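PDB 3THA: tryptophan synthase alpha chain from Campylobacter jejuni, which probably cleaves indoleglycerol phosphate to indole and glyceraldehyde 3-phosphate, supplying the indole for the last step of tryptophan biosynthesis. Local coordinates for residues 34-39 with 238-243; 22-27 with 62-67; 171-176 with 181-186; 193-198 with 220-225; 77-82 with 109-114. All coordinates share one frame; numbering follows the deposited sequence.

All five contacts belong to one eight-stranded parallel barrel with its surrounding helices and loops, and lie away from Glu46 and Asp57, the predicted proton acceptors. Contacts 1, 2 and 5 touch one another through apolar side chains: Leu34 CD1 of contact 1 lies 4.1 Å from Leu22 CD2 of contact 2 and 4.1 Å from Leu81 CD2 of contact 5, while Leu22 CD1 comes within 3.6 Å of Val78 CG1. Contacts 3 and 4 share helix 180-195, with centres about 14 Å apart. Contacts 3 and 5 are on opposite sides of the chain's centre, their centres about 36 Å apart. Both contacts 2 and 3 also face the second subunit, another copy of the protein.

Contact 1. Residues 34-39 with 238-243; sequences LQRLDQ and NLDIIM
Just past the N-cap Asn238, Leu239 sets its CB 4.0 Å from NH1 of Arg36, and the two side chains run antiparallel past one another. Both bonds of the cap are weak: Asn238 OD1 accepts from the backbone N of Asp240 and of Ile241, the amide oxygen standing in for the carbonyl that a preceding turn would have supplied. Asp240 comes next and carries the polar part of the contact. Its OD2 receives NH1 of Arg36 at 3.2 Å in a salt bridge that is also a hydrogen bond, nearly straight at 163°. The carboxylate oxygen lies in the guanidinium plane, and the nitrogen approaches it almost in line with its C-O bond, although the two flat groups are turned 43° against each other. An aspartate suits this first turn, where its negative charge would be favoured by the helix N-terminus. One turn on, Met243, present as selenomethionine, reaches across to the arginine. A bend at chi2 (70°) carries its CE to 3.2 Å from the carbonyl O of Arg36 and 3.4 Å from Arg36 CB, while its CG stays 3.7 Å from NH2. Arginine fits opposite because its long aliphatic stem accepts the methyl and its charged end still spans to the aspartate. Behind this surface pairing, Leu239 and Ile242 rest on Ala32 and Thr29 of helix 27-35, and Leu34 packs on Leu45 of strand 44-48; the last helix of the chain, 239-248, thus lies beside the first helix of the barrel's outer layer.

Contact 2. Residues 22-27 with 62-67; sequences LGYPNL and ADAAKI
With chi1 at 175°, Tyr24 swings CG anti to its main-chain nitrogen and presents the face of its ring to Ala64; Ile67, whose CG1 is anti to its own carbonyl carbon (chi1 -67°), sends CD1 to the same ring. The alanine methyl makes a CH-pi contact, its CB standing 3.8 Å from the centroid of the Tyr24 ring and displaced toward the rim, nearest the ring at CG (3.5 Å). Ala64 carries only a methyl, and that small size lets the ring settle close to the backbone, with CD1 of Tyr24 also 3.5 Å from Ala64 CA. CD1 of Ile67 meets CE1 of Tyr24 at 3.4 Å from an oblique direction. The other branch of the isoleucine, CG2, turns toward the loop backbone and lies 3.6 Å from the carbonyl O of Pro25. A beta-branched side chain thus serves two neighbours, one with each arm. The loop that offers the tyrosine is sharply shaped: Gly23 takes a positive phi, where a CB would press on the preceding carbonyl oxygen, and the peptide bond before Pro25 is cis. Dispersion forces, rather than polar bonds, hold the two segments together. Ile67 also packs on Gly175 of the second subunit. Around the contact, the loop leads from strand 15-21 into helix 27-35, whose N-cap is Asn26, while Leu22 packs on Leu34 and on Val78 of helix 75-83; through Tyr24, helix 60-70 packs against the loop after strand 15-21.

Contact 3. Residues 171-176 with 181-186; sequences LASIGI and SVEEAI
Glu183 has the largest share of this contact, followed by Ile176 and then Ser173: one carboxylate from the helix is set into a bend of the preceding loop. A bend at chi2 (-95°) aims the carboxylate at the loop, where the two oxygens go to different parts. OE2 takes the backbone N-H of Ile176 at 2.8 Å, with an angle of 143° at the hydrogen. The N of Gly175 is also near OE2, at 3.3 Å, but its angle is too poor for a bond. Ile176 crosses the glutamate at about a right angle, with its CB 3.4 Å and its CG1 3.5 Å from OE2, which probably limits access of water to the bonded oxygen. The other oxygen, OE1, lies 3.1 Å from Ser173 CB. The hydroxyl of Ser173 stays farther off, OG being 4.0 Å from OE1. The carbonyl O of Ser173, at 3.4 Å from OE1, is a second acceptor, and two acceptors so close might raise the proton affinity of this buried carboxylate. A glutamate is long enough to reach across from the helix and supply the acceptor that a loop N-H needs. The loop follows strand 168-171, the sixth of the barrel; the equivalent loop of relatives borders the active site, though this contact lies away from the predicted catalytic residues. Ser173, Ile176 and Ile186 pack on Val150 in the loop after strand 143-148, Ile176 also meets Asp70 of the second subunit, and helix 180-195 runs on from the bend.

Contact 4. Residues 193-198 with 220-225; sequences EIRSFT and VADGVI
The guanidinium of Arg195 meets the carboxylate of Asp222 at its edge: OD1 lies near the guanidinium plane, 2.8 Å from NH2, in a salt bridge. The planes of the two groups are 44° apart, and a second oxygen, OD2, is 3.3 Å from the same NH2, so one terminal nitrogen faces both oxygens. Ala221 C, 4.0 Å from NH2, approaches obliquely, neither over the face nor at the edge. The arginine chain, bent at chi2, extends from the helix end to reach the loop; the two side chains reach for each other from opposing ends. Its length is what spans the gap, the nearest CA atoms being those of Arg195 and Ala221, 9.9 Å apart. Asp222 serves as more than a counterion: its OD2 also accepts the backbone N of Ile202, which should hold the carboxylate in position. A positive side chain would also be favoured at a helix C-terminus. Joining the end of helix 180-195 to the beginning of strand 223-226, past strand 202-205, the pair belongs to the N-terminal rim of the strands of a TIM barrel, the end opposite to the catalytic one.

Contact 5. Residues 77-82 with 109-114; sequences SVFELL and VKKAKS
Phe79 meets Lys111 with the face of its ring. CD of the lysine stands over that face, 3.9 Å from the ring centroid and only 14° off the normal, in a CH-pi contact displaced toward the rim. The chain bends at chi2 (-83°), which turns CD over the ring and lets CE follow it, 3.8 Å from Phe79 CB; CB of Lys111 lies 3.9 Å from CZ of Phe79. Ala112 adds its backbone N, which approaches CE1 of the phenylalanine obliquely at 4.0 Å; a small residue here lets the helices come close, their nearest CA atoms, Phe79 and Ala112, being 7.7 Å apart. The ring of Phe79 also meets that of Tyr103, with the planes at about 55°. Three residues further on, Leu82 turns to the barrel and packs on Phe93 of strand 90-94, the residue that also receives Phe79 and Ala112. A phenylalanine offers a broad apolar face to this join of helices 75-83 and 105-114, and a lysine can cover it with its methylenes while keeping its ammonium group at the periphery. The chemistry is one of dispersion with a weak electrostatic share: the lysine methylenes near the charge are probably slightly polarised, which suits them to a pi face.

Contact 1. Residues 34-39 with 238-243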
# COMPACT_ATOMS: atom_id res chain seq x y z
N LEU B 34 6.71 -18.93 13.52
CA LEU B 34 8.13 -18.57 13.66
C LEU B 34 8.95 -19.70 14.27
O LEU B 34 10.02 -20.02 13.81
CB LEU B 34 8.29 -17.27 14.45
CG LEU B 34 7.81 -16.05 13.60
CD1 LEU B 34 7.69 -14.73 14.39
CD2 LEU B 34 8.69 -15.86 12.39
N GLN B 35 8.39 -20.34 15.29
CA GLN B 35 9.09 -21.42 15.91
C GLN B 35 9.31 -22.56 14.94
O GLN B 35 10.19 -23.39 15.17
CB GLN B 35 8.32 -21.90 17.15
CG GLN B 35 8.16 -20.83 18.23
CD GLN B 35 9.43 -20.58 19.05
OE1 GLN B 35 10.56 -20.56 18.54
NE2 GLN B 35 9.23 -20.37 20.35
N ARG B 36 8.52 -22.65 13.88
CA ARG B 36 8.67 -23.76 12.95
C ARG B 36 9.44 -23.36 11.69
O ARG B 36 9.58 -24.11 10.73
CB ARG B 36 7.31 -24.41 12.65
CG ARG B 36 6.85 -25.44 13.72
CD ARG B 36 5.36 -25.77 13.64
NE ARG B 36 5.09 -26.68 12.52
CZ ARG B 36 3.95 -27.34 12.32
NH1 ARG B 36 2.93 -27.22 13.15
NH2 ARG B 36 3.84 -28.14 11.26
N LEU B 37 9.99 -22.16 11.70
CA LEU B 37 10.61 -21.60 10.51
C LEU B 37 11.83 -22.44 10.09
O LEU B 37 12.07 -22.64 8.91
CB LEU B 37 10.98 -20.15 10.76
CG LEU B 37 11.29 -19.27 9.58
CD1 LEU B 37 10.07 -19.30 8.57
CD2 LEU B 37 11.63 -17.85 10.06
N ASP B 38 12.59 -22.90 11.06
CA ASP B 38 13.72 -23.81 10.81
C ASP B 38 13.37 -25.04 9.99
O ASP B 38 14.19 -25.50 9.23
CB ASP B 38 14.38 -24.24 12.12
CG ASP B 38 15.28 -23.16 12.69
OD1 ASP B 38 15.52 -22.16 11.98
OD2 ASP B 38 15.74 -23.30 13.83
N GLN B 39 12.16 -25.57 10.13
CA GLN B 39 11.78 -26.74 9.32
C GLN B 39 10.99 -26.41 8.07
O GLN B 39 10.56 -27.33 7.38
CB GLN B 39 10.99 -27.77 10.11
CG GLN B 39 11.62 -28.20 11.42
CD GLN B 39 10.66 -27.87 12.55
OE1 GLN B 39 9.65 -28.55 12.75
NE2 GLN B 39 10.96 -26.77 13.26
N ASN B 238 -5.30 -23.50 11.19
CA ASN B 238 -4.51 -24.74 11.24
C ASN B 238 -3.08 -24.58 10.83
O ASN B 238 -2.80 -24.45 9.66
CB ASN B 238 -5.11 -25.80 10.31
CG ASN B 238 -4.62 -27.23 10.63
OD1 ASN B 238 -3.44 -27.48 10.88
ND2 ASN B 238 -5.53 -28.16 10.59
N LEU B 239 -2.16 -24.69 11.78
CA LEU B 239 -0.78 -24.50 11.41
C LEU B 239 -0.24 -25.57 10.46
O LEU B 239 0.61 -25.27 9.64
CB LEU B 239 0.12 -24.37 12.63
CG LEU B 239 0.90 -23.09 12.39
CD1 LEU B 239 1.43 -22.57 13.69
CD2 LEU B 239 2.03 -23.25 11.38
N ASP B 240 -0.72 -26.80 10.55
CA ASP B 240 -0.17 -27.84 9.70
C ASP B 240 -0.56 -27.63 8.23
O ASP B 240 0.16 -28.03 7.32
CB ASP B 240 -0.63 -29.25 10.16
CG ASP B 240 -0.45 -29.48 11.66
OD1 ASP B 240 -1.40 -29.96 12.30
OD2 ASP B 240 0.62 -29.15 12.21
N ILE B 241 -1.74 -27.04 8.04
CA ILE B 241 -2.27 -26.72 6.72
C ILE B 241 -1.48 -25.49 6.21
O ILE B 241 -0.95 -25.51 5.10
CB ILE B 241 -3.84 -26.46 6.75
CG1 ILE B 241 -4.59 -27.67 7.29
CG2 ILE B 241 -4.40 -26.17 5.38
CD1 ILE B 241 -6.13 -27.49 7.33
N ILE B 242 -1.35 -24.45 7.03
CA ILE B 242 -0.56 -23.28 6.62
C ILE B 242 0.80 -23.73 6.15
O ILE B 242 1.27 -23.34 5.11
CB ILE B 242 -0.32 -22.28 7.73
CG1 ILE B 242 -1.65 -21.74 8.24
CG2 ILE B 242 0.52 -21.15 7.21
CD1 ILE B 242 -1.50 -20.87 9.48
N MSE B 243 1.43 -24.56 6.95
CA MSE B 243 2.70 -25.18 6.64
C MSE B 243 2.69 -26.00 5.33
O MSE B 243 3.58 -25.85 4.49
CB MSE B 243 3.08 -26.07 7.81
CG MSE B 243 4.51 -26.11 8.18
SE MSE B 243 5.09 -24.43 8.96
CE MSE B 243 6.87 -25.14 9.39

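Contact 2. Residues 22-27 with 62-67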
# COMPACT_ATOMS: atom_id res chain seq x y z
N LEU B 22 2.48 -10.32 10.74
CA LEU B 22 2.51 -10.73 12.13
C LEU B 22 1.19 -10.39 12.77
O LEU B 22 0.67 -9.30 12.56
CB LEU B 22 3.65 -10.00 12.81
CG LEU B 22 4.99 -10.62 12.40
CD1 LEU B 22 6.11 -9.98 13.17
CD2 LEU B 22 5.02 -12.14 12.69
N GLY B 23 0.62 -11.33 13.51
CA GLY B 23 -0.66 -11.10 14.21
C GLY B 23 -1.89 -11.56 13.43
O GLY B 23 -3.01 -11.33 13.87
N TYR B 24 -1.69 -12.21 12.29
CA TYR B 24 -2.76 -12.65 11.46
C TYR B 24 -2.77 -14.19 11.30
O TYR B 24 -1.80 -14.75 10.78
CB TYR B 24 -2.64 -11.99 10.07
CG TYR B 24 -3.68 -12.52 9.12
CD1 TYR B 24 -5.04 -12.32 9.37
CD2 TYR B 24 -3.33 -13.27 7.99
CE1 TYR B 24 -6.02 -12.81 8.49
CE2 TYR B 24 -4.31 -13.78 7.13
CZ TYR B 24 -5.64 -13.53 7.37
OH TYR B 24 -6.63 -14.02 6.53
N PRO B 25 -3.87 -14.87 11.70
CA PRO B 25 -5.12 -14.35 12.21
C PRO B 25 -5.07 -14.02 13.69
O PRO B 25 -6.06 -13.49 14.24
CB PRO B 25 -6.12 -15.50 11.96
CG PRO B 25 -5.27 -16.71 11.58
CD PRO B 25 -3.84 -16.34 11.77
N ASN B 26 -3.95 -14.37 14.34
CA ASN B 26 -3.63 -13.94 15.69
C ASN B 26 -2.13 -14.12 15.96
O ASN B 26 -1.41 -14.73 15.16
CB ASN B 26 -4.55 -14.56 16.77
CG ASN B 26 -4.62 -16.09 16.72
OD1 ASN B 26 -3.62 -16.75 16.46
ND2 ASN B 26 -5.80 -16.65 17.01
N LEU B 27 -1.67 -13.55 17.07
CA LEU B 27 -0.27 -13.50 17.38
C LEU B 27 0.25 -14.90 17.68
O LEU B 27 1.35 -15.26 17.28
CB LEU B 27 -0.05 -12.58 18.58
CG LEU B 27 1.40 -12.06 18.73
CD1 LEU B 27 1.95 -11.45 17.41
CD2 LEU B 27 1.52 -11.06 19.93
N ALA B 62 -4.46 -6.24 3.66
CA ALA B 62 -5.02 -5.19 4.50
C ALA B 62 -5.92 -5.76 5.58
O ALA B 62 -5.73 -5.57 6.81
CB ALA B 62 -5.74 -4.09 3.66
N ASP B 63 -6.87 -6.55 5.14
CA ASP B 63 -7.59 -7.42 6.07
C ASP B 63 -6.70 -7.99 7.19
O ASP B 63 -7.03 -7.84 8.39
CB ASP B 63 -8.34 -8.49 5.31
CG ASP B 63 -9.74 -8.00 4.89
OD1 ASP B 63 -10.67 -7.94 5.74
OD2 ASP B 63 -9.89 -7.68 3.68
N ALA B 64 -5.55 -8.56 6.81
CA ALA B 64 -4.63 -9.19 7.77
C ALA B 64 -4.20 -8.17 8.83
O ALA B 64 -4.16 -8.47 10.08
CB ALA B 64 -3.41 -9.71 7.07
N ALA B 65 -3.91 -6.96 8.32
CA ALA B 65 -3.42 -5.87 9.15
C ALA B 65 -4.51 -5.26 10.07
O ALA B 65 -4.21 -4.93 11.23
CB ALA B 65 -2.72 -4.78 8.28
N LYS B 66 -5.76 -5.18 9.59
CA LYS B 66 -6.84 -4.74 10.46
C LYS B 66 -7.01 -5.78 11.53
O LYS B 66 -7.17 -5.47 12.72
CB LYS B 66 -8.18 -4.54 9.72
CG LYS B 66 -8.13 -3.77 8.39
CD LYS B 66 -9.45 -3.05 8.24
CE LYS B 66 -9.63 -2.35 6.89
NZ LYS B 66 -8.45 -1.59 6.31
N ILE B 67 -6.97 -7.03 11.10
CA ILE B 67 -7.12 -8.12 12.06
C ILE B 67 -6.04 -8.04 13.11
O ILE B 67 -6.34 -8.10 14.30
CB ILE B 67 -7.18 -9.49 11.39
CG1 ILE B 67 -8.47 -9.60 10.56
CG2 ILE B 67 -7.21 -10.56 12.46
CD1 ILE B 67 -8.40 -10.50 9.30

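Contact 3. Residues 171-176 with 181-186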
# COMPACT_ATOMS: atom_id res chain seq x y z
N LEU B 171 11.45 -5.66 -8.51
CA LEU B 171 10.03 -5.83 -8.77
C LEU B 171 9.87 -6.39 -10.16
O LEU B 171 10.74 -6.20 -11.03
CB LEU B 171 9.26 -4.52 -8.60
CG LEU B 171 9.46 -3.90 -7.23
CD1 LEU B 171 8.80 -2.56 -7.13
CD2 LEU B 171 8.93 -4.80 -6.16
N ALA B 172 8.79 -7.12 -10.37
CA ALA B 172 8.51 -7.69 -11.64
C ALA B 172 7.38 -6.84 -12.19
O ALA B 172 6.67 -6.17 -11.42
CB ALA B 172 8.10 -9.13 -11.48
N SER B 173 7.27 -6.78 -13.50
CA SER B 173 6.24 -5.98 -14.13
C SER B 173 5.19 -6.90 -14.64
O SER B 173 5.45 -8.09 -14.87
CB SER B 173 6.80 -5.23 -15.32
OG SER B 173 7.88 -4.43 -14.92
N ILE B 174 3.99 -6.37 -14.82
CA ILE B 174 2.92 -7.16 -15.41
C ILE B 174 2.46 -6.51 -16.69
O ILE B 174 1.76 -7.14 -17.48
CB ILE B 174 1.72 -7.35 -14.45
CG1 ILE B 174 1.42 -6.06 -13.67
CG2 ILE B 174 1.99 -8.49 -13.50
CD1 ILE B 174 0.69 -4.93 -14.46
N GLY B 175 2.85 -5.25 -16.89
CA GLY B 175 2.19 -4.42 -17.90
C GLY B 175 3.01 -3.64 -18.90
O GLY B 175 2.49 -2.73 -19.56
N ILE B 176 4.29 -3.97 -19.03
CA ILE B 176 5.11 -3.35 -20.08
C ILE B 176 4.65 -3.94 -21.42
O ILE B 176 4.67 -3.27 -22.45
CB ILE B 176 6.64 -3.44 -19.83
CG1 ILE B 176 6.97 -3.09 -18.38
CG2 ILE B 176 7.42 -2.48 -20.74
CD1 ILE B 176 8.39 -3.38 -17.99
N SER B 181 5.58 -14.68 -21.44
CA SER B 181 6.95 -15.20 -21.55
C SER B 181 7.96 -14.18 -22.15
O SER B 181 9.18 -14.41 -22.16
CB SER B 181 6.97 -16.53 -22.31
OG SER B 181 6.52 -16.36 -23.64
N VAL B 182 7.44 -13.05 -22.63
CA VAL B 182 8.28 -11.92 -23.03
C VAL B 182 8.81 -11.22 -21.78
O VAL B 182 10.03 -11.19 -21.56
CB VAL B 182 7.47 -10.89 -23.82
CG1 VAL B 182 8.25 -9.57 -23.93
CG2 VAL B 182 7.09 -11.43 -25.20
N GLU B 183 7.88 -10.67 -21.00
CA GLU B 183 8.12 -10.12 -19.65
C GLU B 183 9.09 -10.98 -18.80
O GLU B 183 9.84 -10.44 -17.99
CB GLU B 183 6.78 -9.84 -18.91
CG GLU B 183 6.07 -8.49 -19.28
CD GLU B 183 6.39 -7.30 -18.34
OE1 GLU B 183 7.40 -7.34 -17.57
OE2 GLU B 183 5.63 -6.31 -18.35
N GLU B 184 9.12 -12.29 -19.03
CA GLU B 184 10.19 -13.12 -18.46
C GLU B 184 11.58 -12.70 -18.95
O GLU B 184 12.37 -12.19 -18.17
CB GLU B 184 9.94 -14.58 -18.73
CG GLU B 184 10.91 -15.49 -18.03
CD GLU B 184 10.47 -16.95 -18.07
OE1 GLU B 184 11.21 -17.77 -18.66
OE2 GLU B 184 9.38 -17.27 -17.53
N ALA B 185 11.87 -12.87 -20.25
CA ALA B 185 13.16 -12.42 -20.85
C ALA B 185 13.58 -10.96 -20.55
O ALA B 185 14.76 -10.66 -20.35
CB ALA B 185 13.18 -12.69 -22.36
N ILE B 186 12.61 -10.06 -20.51
CA ILE B 186 12.88 -8.69 -20.08
C ILE B 186 13.58 -8.66 -18.72
O ILE B 186 14.54 -7.89 -18.53
CB ILE B 186 11.60 -7.88 -20.01
CG1 ILE B 186 10.91 -7.89 -21.37
CG2 ILE B 186 11.90 -6.48 -19.53
CD1 ILE B 186 9.64 -7.09 -21.46

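Contact 4. Residues 193-198 with 220-225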
# COMPACT_ATOMS: atom_id res chain seq x y z
N GLU B 193 21.75 -6.38 -16.21
CA GLU B 193 22.09 -4.98 -16.08
C GLU B 193 22.52 -4.67 -14.64
O GLU B 193 23.55 -4.04 -14.42
CB GLU B 193 20.89 -4.12 -16.52
CG GLU B 193 21.07 -2.63 -16.32
CD GLU B 193 19.90 -1.81 -16.82
OE1 GLU B 193 19.27 -1.13 -16.00
OE2 GLU B 193 19.63 -1.81 -18.03
N ILE B 194 21.72 -5.11 -13.67
CA ILE B 194 22.04 -4.89 -12.27
C ILE B 194 23.35 -5.58 -11.96
O ILE B 194 24.23 -4.98 -11.33
CB ILE B 194 20.96 -5.45 -11.36
CG1 ILE B 194 19.61 -4.88 -11.74
CG2 ILE B 194 21.29 -5.13 -9.90
CD1 ILE B 194 18.42 -5.64 -11.21
N ARG B 195 23.49 -6.82 -12.42
CA ARG B 195 24.73 -7.55 -12.19
C ARG B 195 25.95 -6.73 -12.58
O ARG B 195 26.94 -6.74 -11.84
CB ARG B 195 24.75 -8.91 -12.90
CG ARG B 195 24.59 -10.05 -11.92
CD ARG B 195 23.87 -11.25 -12.50
NE ARG B 195 23.26 -12.03 -11.42
CZ ARG B 195 22.44 -13.08 -11.58
NH1 ARG B 195 22.11 -13.51 -12.81
NH2 ARG B 195 21.96 -13.69 -10.50
N SER B 196 25.89 -5.99 -13.68
CA SER B 196 27.07 -5.25 -14.09
C SER B 196 27.40 -4.02 -13.23
O SER B 196 28.33 -3.28 -13.55
CB SER B 196 26.97 -4.86 -15.57
OG SER B 196 26.35 -3.59 -15.70
N PHE B 197 26.66 -3.81 -12.14
CA PHE B 197 26.83 -2.67 -11.22
C PHE B 197 27.06 -3.10 -9.76
O PHE B 197 27.67 -2.37 -8.95
CB PHE B 197 25.61 -1.76 -11.26
CG PHE B 197 25.38 -1.09 -12.60
CD1 PHE B 197 26.46 -0.63 -13.37
CD2 PHE B 197 24.09 -0.88 -13.07
CE1 PHE B 197 26.27 -0.01 -14.62
CE2 PHE B 197 23.88 -0.25 -14.31
CZ PHE B 197 24.99 0.19 -15.09
N THR B 198 26.52 -4.27 -9.41
CA THR B 198 26.68 -4.83 -8.07
C THR B 198 26.80 -6.36 -8.05
O THR B 198 26.37 -7.06 -8.98
CB THR B 198 25.58 -4.40 -7.08
OG1 THR B 198 25.99 -4.74 -5.75
CG2 THR B 198 24.24 -5.07 -7.39
N VAL B 220 15.68 -16.85 -13.06
CA VAL B 220 15.74 -15.46 -13.47
C VAL B 220 16.86 -14.81 -12.68
O VAL B 220 17.69 -14.14 -13.25
CB VAL B 220 14.38 -14.77 -13.25
CG1 VAL B 220 14.52 -13.26 -13.26
CG2 VAL B 220 13.39 -15.22 -14.32
N ALA B 221 16.90 -15.08 -11.37
CA ALA B 221 17.85 -14.41 -10.48
C ALA B 221 18.45 -15.32 -9.40
O ALA B 221 18.87 -16.44 -9.69
CB ALA B 221 17.22 -13.16 -9.88
N ASP B 222 18.51 -14.82 -8.16
CA ASP B 222 19.15 -15.53 -7.05
C ASP B 222 18.17 -15.93 -5.95
O ASP B 222 18.58 -16.54 -4.97
CB ASP B 222 20.20 -14.62 -6.40
CG ASP B 222 21.34 -14.29 -7.31
OD1 ASP B 222 21.76 -15.16 -8.12
OD2 ASP B 222 21.84 -13.17 -7.22
N GLY B 223 16.91 -15.50 -6.08
CA GLY B 223 15.89 -15.68 -5.04
C GLY B 223 14.50 -15.33 -5.55
O GLY B 223 14.36 -14.72 -6.63
N VAL B 224 13.46 -15.70 -4.79
CA VAL B 224 12.07 -15.51 -5.22
C VAL B 224 11.27 -15.10 -4.00
O VAL B 224 11.49 -15.68 -2.92
CB VAL B 224 11.51 -16.83 -5.78
CG1 VAL B 224 10.01 -16.75 -5.98
CG2 VAL B 224 12.23 -17.23 -7.07
N ILE B 225 10.37 -14.13 -4.15
CA ILE B 225 9.64 -13.55 -3.01
C ILE B 225 8.14 -13.73 -3.16
O ILE B 225 7.54 -13.07 -4.01
CB ILE B 225 9.92 -12.04 -2.88
CG1 ILE B 225 11.41 -11.76 -2.88
CG2 ILE B 225 9.26 -11.45 -1.63
CD1 ILE B 225 11.76 -10.27 -2.77

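Contact 5. Residues 77-82 with 109-114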
# COMPACT_ATOMS: atom_id res chain seq x y z
N SER B 77 4.41 -5.54 20.87
CA SER B 77 4.14 -6.94 21.12
C SER B 77 4.89 -7.85 20.13
O SER B 77 5.29 -8.97 20.49
CB SER B 77 2.64 -7.21 21.18
OG SER B 77 2.05 -7.17 19.90
N VAL B 78 5.13 -7.35 18.91
CA VAL B 78 6.08 -7.96 17.94
C VAL B 78 7.52 -8.06 18.49
O VAL B 78 8.12 -9.14 18.51
CB VAL B 78 6.08 -7.23 16.59
CG1 VAL B 78 7.25 -7.69 15.69
CG2 VAL B 78 4.73 -7.42 15.88
N PHE B 79 8.07 -6.93 18.92
CA PHE B 79 9.37 -6.95 19.57
C PHE B 79 9.38 -7.98 20.72
O PHE B 79 10.34 -8.78 20.85
CB PHE B 79 9.75 -5.56 20.06
CG PHE B 79 10.26 -4.65 18.99
CD1 PHE B 79 11.08 -5.14 17.94
CD2 PHE B 79 9.98 -3.27 19.04
CE1 PHE B 79 11.60 -4.27 16.95
CE2 PHE B 79 10.49 -2.40 18.06
CZ PHE B 79 11.30 -2.92 17.00
N GLU B 80 8.30 -7.99 21.52
CA GLU B 80 8.16 -8.97 22.62
C GLU B 80 8.17 -10.42 22.10
O GLU B 80 8.75 -11.29 22.70
CB GLU B 80 6.90 -8.72 23.45
CG GLU B 80 7.09 -7.75 24.59
CD GLU B 80 5.80 -7.57 25.40
OE1 GLU B 80 5.13 -6.52 25.21
OE2 GLU B 80 5.44 -8.50 26.19
N LEU B 81 7.53 -10.64 20.97
CA LEU B 81 7.48 -11.92 20.29
C LEU B 81 8.80 -12.39 19.70
O LEU B 81 9.17 -13.57 19.84
CB LEU B 81 6.45 -11.83 19.17
CG LEU B 81 6.42 -12.96 18.16
CD1 LEU B 81 5.99 -14.24 18.85
CD2 LEU B 81 5.45 -12.54 17.10
N LEU B 82 9.48 -11.50 19.00
CA LEU B 82 10.81 -11.79 18.45
C LEU B 82 11.82 -12.26 19.48
O LEU B 82 12.71 -13.01 19.14
CB LEU B 82 11.35 -10.59 17.70
CG LEU B 82 10.61 -10.43 16.39
CD1 LEU B 82 10.99 -9.11 15.77
CD2 LEU B 82 10.93 -11.63 15.46
N VAL B 109 15.86 0.87 15.08
CA VAL B 109 16.88 0.16 14.34
C VAL B 109 17.73 -0.67 15.28
O VAL B 109 18.00 -1.82 14.99
CB VAL B 109 17.77 1.12 13.49
CG1 VAL B 109 18.83 0.33 12.70
CG2 VAL B 109 16.92 1.93 12.53
N LYS B 110 18.13 -0.08 16.40
CA LYS B 110 18.88 -0.79 17.43
C LYS B 110 18.06 -1.98 17.94
O LYS B 110 18.57 -3.10 18.02
CB LYS B 110 19.21 0.18 18.57
CG LYS B 110 19.69 -0.48 19.86
CD LYS B 110 20.32 0.58 20.75
CE LYS B 110 20.67 0.06 22.14
NZ LYS B 110 21.77 0.90 22.75
N LYS B 111 16.80 -1.74 18.28
CA LYS B 111 15.94 -2.82 18.72
C LYS B 111 15.87 -3.96 17.72
O LYS B 111 16.12 -5.12 18.07
CB LYS B 111 14.55 -2.31 19.06
CG LYS B 111 14.21 -2.55 20.51
CD LYS B 111 13.72 -3.97 20.62
CE LYS B 111 12.79 -4.18 21.81
NZ LYS B 111 13.49 -4.09 23.14
N ALA B 112 15.50 -3.62 16.48
CA ALA B 112 15.44 -4.59 15.41
C ALA B 112 16.73 -5.43 15.34
O ALA B 112 16.67 -6.67 15.24
CB ALA B 112 15.21 -3.90 14.13
N LYS B 113 17.88 -4.78 15.47
CA LYS B 113 19.18 -5.46 15.37
C LYS B 113 19.47 -6.35 16.57
O LYS B 113 20.04 -7.43 16.42
CB LYS B 113 20.31 -4.44 15.16
CG LYS B 113 21.76 -5.01 15.16
CD LYS B 113 22.06 -5.78 13.87
CE LYS B 113 23.55 -6.09 13.71
NZ LYS B 113 23.81 -6.76 12.41
N SER B 114 19.09 -5.91 17.76
CA SER B 114 19.31 -6.74 18.94
C SER B 114 18.43 -7.98 18.89
O SER B 114 18.74 -8.98 19.52
CB SER B 114 19.07 -5.96 20.23
OG SER B 114 17.74 -5.50 20.32